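Malonyl CoA-ACP transacylase (Xanthomonas oryzae pv. oryzae, PDB 3K89) probably transfers the malonyl group of malonyl-CoA to holo-acyl carrier protein, releasing CoA and supplying malonyl-ACP for fatty acid synthesis. Local coordinates at residues A[14-19]-A[57-62]; A[155-160]-A[172-177]; A[231-236]-A[260-265]. All blocks are in the same frame, centred on the assembly; numbering follows the deposited sequence.

The three contacts lie in separate parts of one acyl transferase chain, with no touch between them and centres 24 to 25 Å apart. No helix or strand is shared among them. Contact 1 is at the surface, where a loop after strand 6-10 meets a helical corner through an amide-amide bond and a leucine pair. Contact 2 is partly buried and rests mainly on backbone bonds between a strand and the turn that starts helix 175-187. Contact 3 is also partly buried and packs a turn against helix 259-268 with no hydrogen bond across it. Contacts 1 and 3 lie on opposite sides of the chain's centre; contact 3 comes closest to the predicted active-site Ser94.

Contact 1: A[14-19]-A[57-62]; sequences GSQSLG and MLNRTE
Gln16 and Asn59 face each other with CA atoms 7.6 Å apart, and Leu18 stands 7.9 Å from Leu58 by the same measure, too far for backbone to meet backbone; side chains bridge the gap. The polar link joins two amides: Gln16 NE2 donates to Asn59 OD1 at 2.9 Å, with a straight N-H...O angle of 180°. The acceptor lies in the amide plane of Gln16, whereas NE2 sits above the carbonyl plane of Asn59, the two planes being turned 69° apart. Gln16 bends at chi2 (-80°), turning CD out of an extended course. Its OE1 takes the backbone N of Gly14 at 2.8 Å, the donor lying level with the side-chain carbonyl and meeting a lone pair. Glutamine suits this place because its amide accepts at one atom and donates at the other. Beside this link the contact is van der Waals packing: the Leu58 CD2 methyl lies 3.9 Å from Leu18 N and meets Leu18 CD2 at 4.2 Å, touching both backbone and side chain of the loop. The contact ties the loop after strand 6-10 to the corner between helices 55-58 and 61-81; Gln16 also leans on Thr64 and Leu68 of the latter.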
ATOM      1  N   GLY A  14       3.660  -4.239   5.367  1.00 12.11           N
ATOM      2  CA  GLY A  14       5.118  -4.193   5.483  1.00 12.86           C
ATOM      3  C   GLY A  14       5.606  -2.956   6.195  1.00 13.03           C
ATOM      4  O   GLY A  14       6.701  -2.955   6.786  1.00 14.67           O
ATOM      5  N   SER A  15       4.794  -1.897   6.157  1.00 12.30           N
ATOM      6  CA  SER A  15       5.136  -0.631   6.788  1.00 12.48           C
ATOM      7  C   SER A  15       4.695  -0.505   8.243  1.00 12.79           C
ATOM      8  O   SER A  15       5.033   0.484   8.912  1.00 13.30           O
ATOM      9  CB  SER A  15       4.534   0.527   5.986  1.00 12.23           C
ATOM     10  OG  SER A  15       5.219   0.649   4.759  1.00 12.41           O
ATOM     11  N   GLN A  16       3.911  -1.470   8.715  1.00 12.66           N
ATOM     12  CA  GLN A  16       3.426  -1.434  10.103  1.00 13.30           C
ATOM     13  C   GLN A  16       4.561  -1.746  11.079  1.00 14.12           C
ATOM     14  O   GLN A  16       5.559  -2.380  10.714  1.00 14.61           O
ATOM     15  CB  GLN A  16       2.256  -2.417  10.303  1.00 12.61           C
ATOM     16  CG  GLN A  16       2.659  -3.899  10.451  1.00 13.45           C
ATOM     17  CD  GLN A  16       2.968  -4.596   9.140  1.00 14.68           C
ATOM     18  OE1 GLN A  16       2.912  -4.003   8.059  1.00 12.97           O
ATOM     19  NE2 GLN A  16       3.263  -5.889   9.230  1.00 14.66           N
ATOM     20  N   SER A  17       4.404  -1.300  12.321  1.00 14.14           N
ATOM     21  CA  SER A  17       5.331  -1.671  13.402  1.00 14.27           C
ATOM     22  C   SER A  17       4.597  -1.454  14.711  1.00 14.66           C
ATOM     23  O   SER A  17       3.710  -0.600  14.800  1.00 13.82           O
ATOM     24  CB  SER A  17       6.613  -0.818  13.353  1.00 14.63           C
ATOM     25  OG  SER A  17       6.325   0.574  13.447  1.00 15.33           O
ATOM     26  N   LEU A  18       4.963  -2.230  15.725  1.00 15.35           N
ATOM     27  CA  LEU A  18       4.480  -1.990  17.085  1.00 16.13           C
ATOM     28  C   LEU A  18       4.887  -0.583  17.501  1.00 15.46           C
ATOM     29  O   LEU A  18       6.043  -0.182  17.323  1.00 16.55           O
ATOM     30  CB  LEU A  18       5.078  -3.031  18.047  1.00 16.72           C
ATOM     31  CG  LEU A  18       4.294  -4.323  18.172  1.00 20.77           C
ATOM     32  CD1 LEU A  18       5.103  -5.327  18.997  1.00 23.42           C
ATOM     33  CD2 LEU A  18       2.942  -4.055  18.833  1.00 22.46           C
ATOM     34  N   GLY A  19       3.925   0.188  18.004  1.00 15.09           N
ATOM     35  CA  GLY A  19       4.189   1.550  18.444  1.00 14.71           C
ATOM     36  C   GLY A  19       4.233   2.570  17.319  1.00 13.95           C
ATOM     37  O   GLY A  19       4.645   3.719  17.534  1.00 14.69           O
ATOM     38  N   MET A  57      -0.959 -10.715  15.599  1.00 18.56           N
ATOM     39  CA  MET A  57      -2.218 -10.276  15.016  1.00 17.37           C
ATOM     40  C   MET A  57      -2.029  -9.014  14.183  1.00 16.38           C
ATOM     41  O   MET A  57      -2.588  -8.919  13.089  1.00 15.57           O
ATOM     42  CB  MET A  57      -3.283 -10.003  16.077  1.00 17.37           C
ATOM     43  CG  MET A  57      -3.946 -11.242  16.621  1.00 19.99           C
ATOM     44  SD  MET A  57      -5.176 -10.747  17.860  1.00 20.48           S
ATOM     45  CE  MET A  57      -6.574 -10.301  16.856  1.00 20.36           C
ATOM     46  N   LEU A  58      -1.258  -8.063  14.700  1.00 15.71           N
ATOM     47  CA  LEU A  58      -0.951  -6.818  13.973  1.00 15.91           C
ATOM     48  C   LEU A  58      -0.372  -7.110  12.585  1.00 15.98           C
ATOM     49  O   LEU A  58      -0.634  -6.368  11.628  1.00 16.06           O
ATOM     50  CB  LEU A  58       0.022  -5.933  14.760  1.00 16.08           C
ATOM     51  CG  LEU A  58       0.498  -4.632  14.084  1.00 16.98           C
ATOM     52  CD1 LEU A  58      -0.680  -3.669  13.788  1.00 17.36           C
ATOM     53  CD2 LEU A  58       1.582  -3.930  14.891  1.00 18.44           C
ATOM     54  N   ASN A  59       0.419  -8.182  12.485  1.00 15.14           N
ATOM     55  CA  ASN A  59       1.026  -8.583  11.205  1.00 15.82           C
ATOM     56  C   ASN A  59       0.147  -9.441  10.282  1.00 15.72           C
ATOM     57  O   ASN A  59       0.503  -9.682   9.114  1.00 16.43           O
ATOM     58  CB  ASN A  59       2.348  -9.313  11.474  1.00 15.36           C
ATOM     59  CG  ASN A  59       3.437  -8.383  11.969  1.00 17.30           C
ATOM     60  OD1 ASN A  59       3.364  -7.170  11.788  1.00 17.45           O
ATOM     61  ND2 ASN A  59       4.467  -8.952  12.601  1.00 17.72           N
ATOM     62  N   ARG A  60      -0.989  -9.906  10.793  1.00 15.67           N
ATOM     63  CA  ARG A  60      -1.953 -10.663   9.991  1.00 16.24           C
ATOM     64  C   ARG A  60      -2.750  -9.653   9.170  1.00 15.75           C
ATOM     65  O   ARG A  60      -3.337  -8.735   9.735  1.00 15.35           O
ATOM     66  CB  ARG A  60      -2.906 -11.434  10.901  1.00 17.30           C
ATOM     67  CG  ARG A  60      -3.614 -12.602  10.250  1.00 22.49           C
ATOM     68  CD  ARG A  60      -3.257 -13.937  10.936  1.00 28.63           C
ATOM     69  NE  ARG A  60      -3.934 -14.025  12.231  1.00 33.38           N
ATOM     70  CZ  ARG A  60      -3.344 -14.210  13.414  1.00 34.46           C
ATOM     71  NH1 ARG A  60      -2.033 -14.397  13.517  1.00 35.85           N
ATOM     72  NH2 ARG A  60      -4.089 -14.242  14.506  1.00 35.55           N
ATOM     73  N   THR A  61      -2.770  -9.844   7.857  1.00 14.93           N
ATOM     74  CA  THR A  61      -3.248  -8.814   6.928  1.00 14.00           C
ATOM     75  C   THR A  61      -4.675  -8.274   7.164  1.00 13.63           C
ATOM     76  O   THR A  61      -4.927  -7.090   6.923  1.00 13.35           O
ATOM     77  CB  THR A  61      -2.999  -9.236   5.457  1.00 13.90           C
ATOM     78  OG1 THR A  61      -2.955  -8.070   4.621  1.00 13.44           O
ATOM     79  CG2 THR A  61      -4.062 -10.210   4.948  1.00 14.36           C
ATOM     80  N   GLU A  62      -5.600  -9.100   7.657  1.00 12.68           N
ATOM     81  CA  GLU A  62      -6.951  -8.587   7.949  1.00 12.79           C
ATOM     82  C   GLU A  62      -6.922  -7.505   9.037  1.00 12.07           C
ATOM     83  O   GLU A  62      -7.836  -6.671   9.092  1.00 12.12           O
ATOM     84  CB  GLU A  62      -7.932  -9.707   8.350  1.00 13.16           C
ATOM     85  CG  GLU A  62      -7.725 -10.305   9.731  1.00 15.64           C
ATOM     86  CD  GLU A  62      -8.949 -11.093  10.181  1.00 17.75           C
ATOM     87  OE1 GLU A  62      -8.869 -12.341  10.180  1.00 19.01           O
ATOM     88  OE2 GLU A  62     -10.003 -10.493  10.480  1.00 17.28           O
TER

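Contact 2: A[155-160]-A[172-177]; sequences SQVVVP and GGDAAA
Asp174 and Gln156 both hold CG anti to the carbonyl carbon, chi1 -68° and -67°, and their carboxylate and amide lie stacked, with planes 10° apart. Asp174 OD2 receives Val157 N at 2.8 Å on its anti lone pair and touches Gln156 CB at 3.4 Å. Aspartate suits the place because its short arm lets OD2 reach Val157 N while its own backbone N donates to Val157 O at 2.8 Å, so it grips both polar groups of Val157. Gln156 OE1 accepts a hydrogen bond from Arg180 NH2 of helix 175-187. Val159 and Gly172 form an antiparallel hydrogen-bonded pair: Val159 N donates to Gly172 O at 3.0 Å and Gly172 N to Val159 O at 2.9 Å. Gly173, the non-hydrogen-bonded partner of Val158, brings its CA to 3.3 Å from Val157 O in a CA-H...O contact; its backbone angles and this closeness both call for glycine. Small Ala177 lets the helix close on the strand, its CB 3.7 Å from Val158 CB. Val159 packs on Thr204 and Pro205, just after the predicted active-site His203, whose side chain is about 7 Å from its own. Strands 158-165 and 168-172 with the following helix belong to the ferredoxin-like subdomain characteristic of FabD-type acyltransferases.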
ATOM      1  N   SER A 155       2.481 -26.180 -13.226  1.00 18.04           N
ATOM      2  CA  SER A 155       1.021 -26.217 -13.091  1.00 18.24           C
ATOM      3  C   SER A 155       0.537 -25.313 -11.966  1.00 18.00           C
ATOM      4  O   SER A 155      -0.651 -25.318 -11.628  1.00 18.95           O
ATOM      5  CB  SER A 155       0.543 -27.640 -12.818  1.00 18.52           C
ATOM      6  OG  SER A 155       0.802 -28.469 -13.939  1.00 21.03           O
ATOM      7  N   GLN A 156       1.453 -24.551 -11.382  1.00 17.26           N
ATOM      8  CA  GLN A 156       1.124 -23.673 -10.262  1.00 17.17           C
ATOM      9  C   GLN A 156       1.293 -22.221 -10.689  1.00 16.63           C
ATOM     10  O   GLN A 156       1.487 -21.944 -11.878  1.00 17.26           O
ATOM     11  CB  GLN A 156       1.986 -24.017  -9.046  1.00 16.60           C
ATOM     12  CG  GLN A 156       1.667 -25.399  -8.470  1.00 17.01           C
ATOM     13  CD  GLN A 156       2.601 -25.774  -7.335  1.00 17.72           C
ATOM     14  OE1 GLN A 156       3.814 -25.748  -7.494  1.00 17.72           O
ATOM     15  NE2 GLN A 156       2.036 -26.127  -6.191  1.00 17.95           N
ATOM     16  N   VAL A 157       1.222 -21.300  -9.730  1.00 15.76           N
ATOM     17  CA  VAL A 157       1.277 -19.872 -10.038  1.00 15.57           C
ATOM     18  C   VAL A 157       2.489 -19.225  -9.389  1.00 15.26           C
ATOM     19  O   VAL A 157       2.699 -19.351  -8.184  1.00 14.67           O
ATOM     20  CB  VAL A 157      -0.030 -19.156  -9.582  1.00 16.16           C
ATOM     21  CG1 VAL A 157       0.133 -17.614  -9.664  1.00 16.54           C
ATOM     22  CG2 VAL A 157      -1.220 -19.629 -10.428  1.00 15.84           C
ATOM     23  N   VAL A 158       3.309 -18.561 -10.198  1.00 14.76           N
ATOM     24  CA  VAL A 158       4.312 -17.635  -9.674  1.00 15.01           C
ATOM     25  C   VAL A 158       4.467 -16.507 -10.676  1.00 15.54           C
ATOM     26  O   VAL A 158       4.744 -16.737 -11.858  1.00 16.07           O
ATOM     27  CB  VAL A 158       5.677 -18.314  -9.310  1.00 15.45           C
ATOM     28  CG1 VAL A 158       6.273 -19.067 -10.507  1.00 16.32           C
ATOM     29  CG2 VAL A 158       6.672 -17.292  -8.732  1.00 15.22           C
ATOM     30  N   VAL A 159       4.253 -15.288 -10.202  1.00 15.28           N
ATOM     31  CA  VAL A 159       4.199 -14.123 -11.083  1.00 15.61           C
ATOM     32  C   VAL A 159       4.790 -12.917 -10.362  1.00 15.29           C
ATOM     33  O   VAL A 159       4.856 -12.897  -9.132  1.00 14.47           O
ATOM     34  CB  VAL A 159       2.717 -13.773 -11.495  1.00 15.25           C
ATOM     35  CG1 VAL A 159       2.076 -14.846 -12.391  1.00 17.24           C
ATOM     36  CG2 VAL A 159       1.834 -13.460 -10.270  1.00 16.22           C
ATOM     37  N   PRO A 160       5.229 -11.893 -11.125  1.00 15.89           N
ATOM     38  CA  PRO A 160       5.507 -10.600 -10.493  1.00 15.86           C
ATOM     39  C   PRO A 160       4.244 -10.081  -9.795  1.00 14.82           C
ATOM     40  O   PRO A 160       3.146 -10.088 -10.388  1.00 15.20           O
ATOM     41  CB  PRO A 160       5.895  -9.697 -11.674  1.00 16.82           C
ATOM     42  CG  PRO A 160       5.431 -10.402 -12.904  1.00 19.33           C
ATOM     43  CD  PRO A 160       5.478 -11.879 -12.578  1.00 16.92           C
ATOM     44  N   GLY A 172       5.185 -13.580  -6.332  1.00 12.65           N
ATOM     45  CA  GLY A 172       4.274 -14.265  -5.436  1.00 12.26           C
ATOM     46  C   GLY A 172       3.471 -15.344  -6.114  1.00 11.90           C
ATOM     47  O   GLY A 172       3.412 -15.416  -7.341  1.00 12.42           O
ATOM     48  N   GLY A 173       2.824 -16.170  -5.298  1.00 11.61           N
ATOM     49  CA  GLY A 173       1.949 -17.211  -5.819  1.00 12.10           C
ATOM     50  C   GLY A 173       1.979 -18.421  -4.907  1.00 13.03           C
ATOM     51  O   GLY A 173       2.140 -18.280  -3.688  1.00 13.66           O
ATOM     52  N   ASP A 174       1.832 -19.599  -5.508  1.00 13.36           N
ATOM     53  CA  ASP A 174       1.992 -20.854  -4.753  1.00 13.81           C
ATOM     54  C   ASP A 174       3.390 -20.945  -4.149  1.00 14.65           C
ATOM     55  O   ASP A 174       4.389 -20.633  -4.802  1.00 15.13           O
ATOM     56  CB  ASP A 174       1.718 -22.059  -5.665  1.00 14.29           C
ATOM     57  CG  ASP A 174       0.262 -22.151  -6.087  1.00 15.50           C
ATOM     58  OD1 ASP A 174      -0.608 -22.459  -5.229  1.00 16.76           O
ATOM     59  OD2 ASP A 174      -0.019 -21.925  -7.278  1.00 16.07           O
ATOM     60  N   ALA A 175       3.459 -21.372  -2.887  1.00 14.34           N
ATOM     61  CA  ALA A 175       4.725 -21.439  -2.179  1.00 14.76           C
ATOM     62  C   ALA A 175       5.776 -22.242  -2.954  1.00 14.72           C
ATOM     63  O   ALA A 175       6.913 -21.802  -3.086  1.00 15.35           O
ATOM     64  CB  ALA A 175       4.532 -22.032  -0.771  1.00 15.36           C
ATOM     65  N   ALA A 176       5.385 -23.413  -3.458  1.00 15.27           N
ATOM     66  CA  ALA A 176       6.341 -24.309  -4.144  1.00 15.34           C
ATOM     67  C   ALA A 176       6.879 -23.642  -5.397  1.00 14.99           C
ATOM     68  O   ALA A 176       8.049 -23.773  -5.712  1.00 14.80           O
ATOM     69  CB  ALA A 176       5.681 -25.626  -4.500  1.00 15.40           C
ATOM     70  N   ALA A 177       6.023 -22.879  -6.077  1.00 14.32           N
ATOM     71  CA  ALA A 177       6.423 -22.202  -7.304  1.00 14.38           C
ATOM     72  C   ALA A 177       7.340 -21.008  -7.050  1.00 14.61           C
ATOM     73  O   ALA A 177       8.267 -20.766  -7.825  1.00 13.52           O
ATOM     74  CB  ALA A 177       5.186 -21.789  -8.117  1.00 14.54           C
TER

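Contact 3: A[231-236]-A[260-265]; sequences VQNVDA and TGCVQA
Gln232 O takes a weak hydrogen bond of 2.8 Å from Ala236 N, closing the turn 232-236, and Cys262 SG of helix 259-268 comes to 3.5 Å from the same Gln232 O, a contact not counted as a hydrogen bond. The turn lies beside what is probably the nucleophile elbow of the acyltransferase fold, where Gly92, Ser94 and Gly96 fit the GxSxG pattern. Asn233 connects the two. Its OD1 accepts Ser94 N and its ND2 donates to Gly92 O, so both ends of the amide are engaged on the elbow and its rotation is fixed. An asparagine suits this task, having an acceptor and a donor on one short flat group, and it probably helps to position the predicted nucleophile Ser94.

Cys262 is the centre of the packing from helix 259-268. Its SG, anti to the carbonyl carbon at chi1 -74°, points into the turn and lies against Asn233, touching CA and, at 3.8 Å, the amide ND2. On one flank Val231 CG1 meets SG at 4.0 Å, and the same methyl reaches Ala265 CB at 4.2 Å. Ala236 supplies another apolar neighbour, its CB 4.1 Å from SG. Cysteine is apt here because a compact, polarisable sulfur can touch carbonyl oxygen and methyl groups together. Ala236 takes a left-handed backbone conformation, phi 57° and psi 39°, and presents its CB to the helix.

Small residues allow this close approach. Ala236 CB rests on the bare backbone of Gly261, 3.5 Å from its C; glycine suits this place because it presents only backbone to that methyl. Four residues after Gly261, on the same face of the helix, Ala265 puts its CB 3.6 Å from Ala236 O.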
ATOM      1  N   VAL A 231      -4.024   8.202  -8.433  1.00  9.83           N
ATOM      2  CA  VAL A 231      -3.347   7.362  -9.423  1.00 10.17           C
ATOM      3  C   VAL A 231      -3.334   5.916  -8.906  1.00 10.27           C
ATOM      4  O   VAL A 231      -2.732   5.649  -7.863  1.00 11.30           O
ATOM      5  CB  VAL A 231      -1.910   7.862  -9.666  1.00 10.97           C
ATOM      6  CG1 VAL A 231      -1.206   6.969 -10.672  1.00 11.78           C
ATOM      7  CG2 VAL A 231      -1.931   9.311 -10.139  1.00 11.12           C
ATOM      8  N   GLN A 232      -4.012   5.011  -9.621  1.00  9.74           N
ATOM      9  CA  GLN A 232      -4.267   3.644  -9.128  1.00  9.66           C
ATOM     10  C   GLN A 232      -3.220   2.645  -9.618  1.00 10.15           C
ATOM     11  O   GLN A 232      -2.637   2.802 -10.689  1.00 10.14           O
ATOM     12  CB  GLN A 232      -5.690   3.241  -9.478  1.00  9.36           C
ATOM     13  CG  GLN A 232      -6.693   4.021  -8.624  1.00  9.29           C
ATOM     14  CD  GLN A 232      -8.113   3.509  -8.726  1.00 11.41           C
ATOM     15  OE1 GLN A 232      -8.501   2.526  -8.052  1.00 13.94           O
ATOM     16  NE2 GLN A 232      -8.921   4.196  -9.521  1.00  8.70           N
ATOM     17  N   ASN A 233      -2.957   1.635  -8.795  1.00  9.22           N
ATOM     18  CA  ASN A 233      -1.854   0.691  -8.996  1.00  9.22           C
ATOM     19  C   ASN A 233      -1.957  -0.196 -10.222  1.00  9.66           C
ATOM     20  O   ASN A 233      -0.931  -0.638 -10.756  1.00  9.63           O
ATOM     21  CB  ASN A 233      -1.759  -0.301  -7.810  1.00  8.64           C
ATOM     22  CG  ASN A 233      -1.329   0.337  -6.457  1.00  8.47           C
ATOM     23  OD1 ASN A 233      -1.495  -0.306  -5.423  1.00  9.87           O
ATOM     24  ND2 ASN A 233      -0.738   1.532  -6.463  1.00  8.04           N
ATOM     25  N   VAL A 234      -3.177  -0.557 -10.621  1.00 10.28           N
ATOM     26  CA  VAL A 234      -3.297  -1.611 -11.636  1.00 11.00           C
ATOM     27  C   VAL A 234      -2.699  -1.129 -12.966  1.00 11.13           C
ATOM     28  O   VAL A 234      -2.117  -1.915 -13.708  1.00 11.59           O
ATOM     29  CB  VAL A 234      -4.752  -2.115 -11.795  1.00 10.54           C
ATOM     30  CG1 VAL A 234      -5.696  -1.021 -12.353  1.00 11.54           C
ATOM     31  CG2 VAL A 234      -4.793  -3.372 -12.685  1.00 13.16           C
ATOM     32  N   ASP A 235      -2.835   0.166 -13.246  1.00 11.55           N
ATOM     33  CA  ASP A 235      -2.390   0.700 -14.529  1.00 12.50           C
ATOM     34  C   ASP A 235      -1.759   2.085 -14.462  1.00 13.30           C
ATOM     35  O   ASP A 235      -1.529   2.723 -15.508  1.00 13.55           O
ATOM     36  CB  ASP A 235      -3.569   0.689 -15.513  1.00 13.17           C
ATOM     37  CG  ASP A 235      -4.732   1.557 -15.058  1.00 13.71           C
ATOM     38  OD1 ASP A 235      -5.685   1.722 -15.858  1.00 17.13           O
ATOM     39  OD2 ASP A 235      -4.696   2.091 -13.929  1.00 12.47           O
ATOM     40  N   ALA A 236      -1.480   2.545 -13.241  1.00 12.77           N
ATOM     41  CA  ALA A 236      -0.811   3.826 -13.028  1.00 13.07           C
ATOM     42  C   ALA A 236      -1.584   4.969 -13.678  1.00 14.07           C
ATOM     43  O   ALA A 236      -0.986   5.900 -14.248  1.00 14.77           O
ATOM     44  CB  ALA A 236       0.644   3.762 -13.534  1.00 13.90           C
ATOM     45  N   THR A 260       6.371   1.516  -9.591  1.00 12.76           N
ATOM     46  CA  THR A 260       7.268   2.327 -10.437  1.00 12.66           C
ATOM     47  C   THR A 260       6.456   3.194 -11.388  1.00 12.68           C
ATOM     48  O   THR A 260       6.696   4.397 -11.471  1.00 12.92           O
ATOM     49  CB  THR A 260       8.260   1.439 -11.180  1.00 12.51           C
ATOM     50  OG1 THR A 260       9.079   0.792 -10.209  1.00 14.77           O
ATOM     51  CG2 THR A 260       9.172   2.259 -12.112  1.00 13.97           C
ATOM     52  N   GLY A 261       5.471   2.586 -12.048  1.00 13.12           N
ATOM     53  CA  GLY A 261       4.594   3.286 -12.982  1.00 14.03           C
ATOM     54  C   GLY A 261       3.831   4.420 -12.330  1.00 13.96           C
ATOM     55  O   GLY A 261       3.709   5.503 -12.908  1.00 14.52           O
ATOM     56  N   CYS A 262       3.301   4.188 -11.126  1.00 13.13           N
ATOM     57  CA  CYS A 262       2.555   5.238 -10.420  1.00 12.42           C
ATOM     58  C   CYS A 262       3.441   6.440 -10.098  1.00 12.51           C
ATOM     59  O   CYS A 262       3.038   7.579 -10.285  1.00 12.80           O
ATOM     60  CB  CYS A 262       1.941   4.686  -9.115  1.00 11.89           C
ATOM     61  SG  CYS A 262       0.512   3.602  -9.395  1.00 11.75           S
ATOM     62  N   VAL A 263       4.655   6.181  -9.626  1.00 12.23           N
ATOM     63  CA  VAL A 263       5.587   7.256  -9.272  1.00 13.10           C
ATOM     64  C   VAL A 263       6.014   8.011 -10.538  1.00 13.47           C
ATOM     65  O   VAL A 263       6.031   9.237 -10.543  1.00 14.01           O
ATOM     66  CB  VAL A 263       6.798   6.723  -8.483  1.00 12.39           C
ATOM     67  CG1 VAL A 263       7.846   7.818  -8.240  1.00 13.17           C
ATOM     68  CG2 VAL A 263       6.336   6.153  -7.116  1.00 12.34           C
ATOM     69  N   GLN A 264       6.317   7.278 -11.599  1.00 14.80           N
ATOM     70  CA  GLN A 264       6.632   7.910 -12.896  1.00 15.97           C
ATOM     71  C   GLN A 264       5.457   8.741 -13.416  1.00 16.69           C
ATOM     72  O   GLN A 264       5.659   9.818 -14.001  1.00 17.56           O
ATOM     73  CB  GLN A 264       7.056   6.851 -13.930  1.00 16.15           C
ATOM     74  CG  GLN A 264       8.433   6.258 -13.624  1.00 19.36           C
ATOM     75  CD  GLN A 264       8.774   5.029 -14.475  1.00 21.72           C
ATOM     76  OE1 GLN A 264       7.900   4.387 -15.057  1.00 24.53           O
ATOM     77  NE2 GLN A 264      10.058   4.703 -14.540  1.00 25.80           N
ATOM     78  N   ALA A 265       4.233   8.268 -13.181  1.00 16.49           N
ATOM     79  CA  ALA A 265       3.031   9.004 -13.608  1.00 16.32           C
ATOM     80  C   ALA A 265       2.903  10.314 -12.846  1.00 16.76           C
ATOM     81  O   ALA A 265       2.561  11.349 -13.438  1.00 17.60           O
ATOM     82  CB  ALA A 265       1.761   8.152 -13.461  1.00 16.78           C
TER